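Long-range contact in glycosyl hydrolase family 2, TIM barrel domain protein (Parabacteroides merdae ATCC 43184, PDB 6DXU), which probably hydrolyses beta-glucuronides as a gut bacterial beta-glucuronidase of glycoside hydrolase family 2: residues S630-Y641 with I658-V667. Sequence-based numbering, arbitrary orientation.
Sequences SYWTEKPMIHIY and ILVYSNCDEV
Strand 638-640 pairs antiparallel with strand 658-662, the axes of these short segments coming within 4.6 Å: His639 and Tyr661 form the hydrogen-bonded pair, Tyr661 N to His639 O at 2.7 Å and a weak return bond, flanked by the non-hydrogen-bonded pairs Ile638-Ser662 and Ile640-Val660. Beyond this pairing, Asn663 ties down the linker 633-637 between helix 623-632 and the strand. Asn663 ND2 donates almost straight to Lys635 O (2.9 Å, 176°) and to Thr633 O (3.0 Å), both acceptors lying in its amide plane although ND2 stands above each carbonyl plane. Asn663 OD1 takes Met637 N at 2.9 Å, and the three bonds together fix the rotation of the amide about chi2. A chi1 of 178° swings Ser662 OG across to Met637 O, to which it donates in the carbonyl plane at 2.7 Å, while accepting from Cys664 N in an ST turn. On the face of Ile638 and Ile640, Ile638 meets Val667 tip to tip, and Ile638 CG1 packs against Val660 CG1 at 3.7 Å, the two side chains meeting at a slant; Val717 of strand 715-726 covers Ile638. On the other face, Tyr661 reaches helix 565-579, its OH bonded to Asp573. With an alanine at Asn663, the Thr633 and Lys635 carbonyls and Met637 N are likely to lose these mates, leaving the linker freer to shift. One side-chain amide, giving two bonds and taking one, thus satisfies linker backbone groups that the strand pairing does not reach.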
loop_
_atom_site.group_PDB
_atom_site.type_symbol
_atom_site.label_atom_id
_atom_site.label_comp_id
_atom_site.label_asym_id
_atom_site.label_seq_id
_atom_site.Cartn_x
_atom_site.Cartn_y
_atom_site.Cartn_z
ATOM N N SER D 630 28.296 3.139 53.629
ATOM C CA SER D 630 28.540 3.556 55.011
ATOM C C SER D 630 27.336 4.269 55.616
ATOM O O SER D 630 27.137 4.233 56.844
ATOM C CB SER D 630 29.769 4.466 55.074
ATOM O OG SER D 630 29.515 5.728 54.479
ATOM N N TYR D 631 26.530 4.915 54.778
ATOM C CA TYR D 631 25.335 5.621 55.212
ATOM C C TYR D 631 24.090 4.749 55.220
ATOM O O TYR D 631 23.164 5.030 55.983
ATOM C CB TYR D 631 25.073 6.817 54.302
ATOM C CG TYR D 631 25.765 8.107 54.678
ATOM C CD1 TYR D 631 26.969 8.464 54.088
ATOM C CD2 TYR D 631 25.179 8.998 55.568
ATOM C CE1 TYR D 631 27.583 9.660 54.385
ATOM C CE2 TYR D 631 25.786 10.186 55.887
ATOM C CZ TYR D 631 26.993 10.514 55.287
ATOM O OH TYR D 631 27.607 11.701 55.587
ATOM N N TRP D 632 24.038 3.708 54.386
ATOM C CA TRP D 632 22.782 3.051 54.049
ATOM C C TRP D 632 22.651 1.621 54.567
ATOM O O TRP D 632 21.592 1.012 54.381
ATOM C CB TRP D 632 22.593 3.058 52.519
ATOM C CG TRP D 632 22.125 4.382 51.959
ATOM C CD1 TRP D 632 21.896 5.540 52.654
ATOM C CD2 TRP D 632 21.816 4.675 50.585
ATOM N NE1 TRP D 632 21.456 6.527 51.799
ATOM C CE2 TRP D 632 21.403 6.025 50.524
ATOM C CE3 TRP D 632 21.846 3.926 49.405
ATOM C CZ2 TRP D 632 21.009 6.644 49.321
ATOM C CZ3 TRP D 632 21.458 4.542 48.208
ATOM C CH2 TRP D 632 21.054 5.888 48.179
ATOM N N THR D 633 23.676 1.061 55.206
ATOM C CA THR D 633 23.624 -0.329 55.638
ATOM C C THR D 633 23.976 -0.430 57.116
ATOM O O THR D 633 24.618 0.458 57.685
ATOM C CB THR D 633 24.577 -1.223 54.837
ATOM O OG1 THR D 633 25.931 -0.810 55.072
ATOM C CG2 THR D 633 24.270 -1.132 53.330
ATOM N N GLU D 634 23.548 -1.539 57.728
ATOM C CA GLU D 634 23.892 -1.810 59.119
ATOM C C GLU D 634 24.981 -2.865 59.293
ATOM O O GLU D 634 25.589 -2.926 60.369
ATOM C CB GLU D 634 22.646 -2.228 59.907
ATOM C CG GLU D 634 21.527 -1.201 59.811
ATOM C CD GLU D 634 21.737 -0.043 60.770
ATOM O OE1 GLU D 634 20.907 0.895 60.752
ATOM O OE2 GLU D 634 22.735 -0.064 61.537
ATOM N N LYS D 635 25.210 -3.717 58.299
ATOM C CA LYS D 635 26.271 -4.716 58.392
ATOM C C LYS D 635 27.618 -4.021 58.541
ATOM O O LYS D 635 27.997 -3.238 57.655
ATOM C CB LYS D 635 26.264 -5.602 57.155
ATOM C CG LYS D 635 27.282 -6.705 57.181
ATOM C CD LYS D 635 27.236 -7.507 55.895
ATOM C CE LYS D 635 28.389 -8.492 55.825
ATOM N NZ LYS D 635 29.693 -7.782 55.868
ATOM N N PRO D 636 28.377 -4.287 59.609
ATOM C CA PRO D 636 29.588 -3.495 59.874
ATOM C C PRO D 636 30.572 -3.528 58.714
ATOM O O PRO D 636 30.929 -4.593 58.204
ATOM C CB PRO D 636 30.178 -4.160 61.126
ATOM C CG PRO D 636 28.993 -4.764 61.814
ATOM C CD PRO D 636 28.076 -5.224 60.709
ATOM N N MET D 637 31.018 -2.341 58.309
ATOM C CA MET D 637 32.001 -2.210 57.247
ATOM C C MET D 637 32.856 -0.991 57.540
ATOM O O MET D 637 32.494 -0.129 58.346
ATOM C CB MET D 637 31.341 -2.086 55.855
ATOM C CG MET D 637 30.316 -0.962 55.718
ATOM S SD MET D 637 30.961 0.734 55.610
ATOM C CE MET D 637 31.892 0.745 54.067
ATOM N N ILE D 638 33.989 -0.913 56.854
ATOM C CA ILE D 638 34.919 0.189 57.059
ATOM C C ILE D 638 35.802 0.302 55.829
ATOM O O ILE D 638 36.318 -0.702 55.324
ATOM C CB ILE D 638 35.745 -0.019 58.353
ATOM C CG1 ILE D 638 36.665 1.179 58.621
ATOM C CG2 ILE D 638 36.527 -1.331 58.301
ATOM C CD1 ILE D 638 37.264 1.155 60.063
ATOM N N HIS D 639 35.976 1.518 55.324
ATOM C CA HIS D 639 36.687 1.719 54.062
ATOM C C HIS D 639 37.492 3.003 54.143
ATOM O O HIS D 639 36.914 4.095 54.171
ATOM C CB HIS D 639 35.723 1.781 52.872
ATOM C CG HIS D 639 36.414 1.976 51.554
ATOM N ND1 HIS D 639 36.870 0.922 50.793
ATOM C CD2 HIS D 639 36.742 3.101 50.873
ATOM C CE1 HIS D 639 37.446 1.388 49.697
ATOM N NE2 HIS D 639 37.383 2.708 49.725
ATOM N N ILE D 640 38.818 2.875 54.179
ATOM C CA ILE D 640 39.683 4.039 54.032
ATOM C C ILE D 640 39.632 4.516 52.590
ATOM O O ILE D 640 39.860 3.729 51.659
ATOM C CB ILE D 640 41.135 3.696 54.409
ATOM C CG1 ILE D 640 41.230 3.101 55.825
ATOM C CG2 ILE D 640 41.995 4.937 54.253
ATOM C CD1 ILE D 640 42.487 2.228 56.015
ATOM N N TYR D 641 39.369 5.811 52.390
ATOM C CA TYR D 641 39.389 6.344 51.034
ATOM C C TYR D 641 40.800 6.242 50.472
ATOM O O TYR D 641 41.773 6.618 51.136
ATOM C CB TYR D 641 38.897 7.800 50.991
ATOM C CG TYR D 641 39.054 8.435 49.621
ATOM C CD1 TYR D 641 38.067 8.297 48.639
ATOM C CD2 TYR D 641 40.199 9.156 49.298
ATOM C CE1 TYR D 641 38.228 8.864 47.382
ATOM C CE2 TYR D 641 40.362 9.721 48.045
ATOM C CZ TYR D 641 39.373 9.576 47.094
ATOM O OH TYR D 641 39.546 10.150 45.857
ATOM N N ILE D 658 42.953 12.222 55.787
ATOM C CA ILE D 658 42.563 10.842 55.533
ATOM C C ILE D 658 41.100 10.706 55.925
ATOM O O ILE D 658 40.724 11.058 57.052
ATOM C CB ILE D 658 43.433 9.846 56.326
ATOM C CG1 ILE D 658 44.902 9.943 55.883
ATOM C CG2 ILE D 658 42.902 8.425 56.167
ATOM C CD1 ILE D 658 45.847 9.107 56.743
ATOM N N LEU D 659 40.274 10.231 54.990
ATOM C CA LEU D 659 38.852 10.012 55.209
ATOM C C LEU D 659 38.582 8.521 55.326
ATOM O O LEU D 659 39.135 7.722 54.565
ATOM C CB LEU D 659 38.017 10.595 54.050
ATOM C CG LEU D 659 38.222 12.066 53.701
ATOM C CD1 LEU D 659 37.313 12.485 52.548
ATOM C CD2 LEU D 659 37.996 12.936 54.933
ATOM N N VAL D 660 37.720 8.143 56.260
ATOM C CA VAL D 660 37.279 6.761 56.407
ATOM C C VAL D 660 35.761 6.737 56.293
ATOM O O VAL D 660 35.070 7.488 56.993
ATOM C CB VAL D 660 37.753 6.154 57.739
ATOM C CG1 VAL D 660 37.156 4.769 57.950
ATOM C CG2 VAL D 660 39.282 6.090 57.751
ATOM N N TYR D 661 35.246 5.898 55.393
ATOM C CA TYR D 661 33.802 5.730 55.224
ATOM C C TYR D 661 33.404 4.422 55.893
ATOM O O TYR D 661 33.844 3.340 55.491
ATOM C CB TYR D 661 33.407 5.812 53.741
ATOM C CG TYR D 661 33.445 7.256 53.312
ATOM C CD1 TYR D 661 32.399 8.115 53.628
ATOM C CD2 TYR D 661 34.572 7.796 52.700
ATOM C CE1 TYR D 661 32.441 9.458 53.298
ATOM C CE2 TYR D 661 34.623 9.142 52.355
ATOM C CZ TYR D 661 33.549 9.968 52.666
ATOM O OH TYR D 661 33.585 11.304 52.350
ATOM N N SER D 662 32.610 4.532 56.955
ATOM C CA SER D 662 32.314 3.393 57.804
ATOM C C SER D 662 30.981 3.645 58.476
ATOM O O SER D 662 30.608 4.800 58.718
ATOM C CB SER D 662 33.425 3.185 58.853
ATOM O OG SER D 662 33.135 2.104 59.723
ATOM N N ASN D 663 30.246 2.566 58.746
ATOM C CA ASN D 663 29.044 2.666 59.560
ATOM C C ASN D 663 29.317 2.297 61.008
ATOM O O ASN D 663 28.376 2.215 61.807
ATOM C CB ASN D 663 27.914 1.792 58.993
ATOM C CG ASN D 663 28.334 0.355 58.782
ATOM O OD1 ASN D 663 29.445 -0.047 59.149
ATOM N ND2 ASN D 663 27.442 -0.438 58.206
ATOM N N CYS D 664 30.582 2.098 61.367
ATOM C CA CYS D 664 30.931 1.799 62.746
ATOM C C CYS D 664 30.713 3.018 63.636
ATOM O O CYS D 664 30.723 4.166 63.185
ATOM C CB CYS D 664 32.384 1.342 62.851
ATOM S SG CYS D 664 32.674 -0.325 62.242
ATOM N N ASP D 665 30.518 2.739 64.929
ATOM C CA ASP D 665 30.285 3.782 65.925
ATOM C C ASP D 665 31.558 4.536 66.289
ATOM O O ASP D 665 31.523 5.752 66.505
ATOM C CB ASP D 665 29.645 3.151 67.154
ATOM C CG ASP D 665 28.295 2.569 66.837
ATOM O OD1 ASP D 665 28.085 1.351 67.003
ATOM O OD2 ASP D 665 27.462 3.352 66.353
ATOM N N GLU D 666 32.686 3.841 66.354
ATOM C CA GLU D 666 33.960 4.488 66.611
ATOM C C GLU D 666 35.022 3.806 65.771
ATOM O O GLU D 666 34.979 2.591 65.552
ATOM C CB GLU D 666 34.362 4.423 68.104
ATOM C CG GLU D 666 33.327 4.985 69.066
ATOM N N VAL D 667 35.991 4.595 65.327
ATOM C CA VAL D 667 37.075 4.102 64.489
ATOM C C VAL D 667 38.388 4.659 65.016
ATOM O O VAL D 667 38.481 5.847 65.344
ATOM C CB VAL D 667 36.884 4.500 63.007
ATOM C CG1 VAL D 667 38.123 4.126 62.190
ATOM C CG2 VAL D 667 35.630 3.837 62.431
HETATM O O HOH W 1 41.757 9.308 52.612
#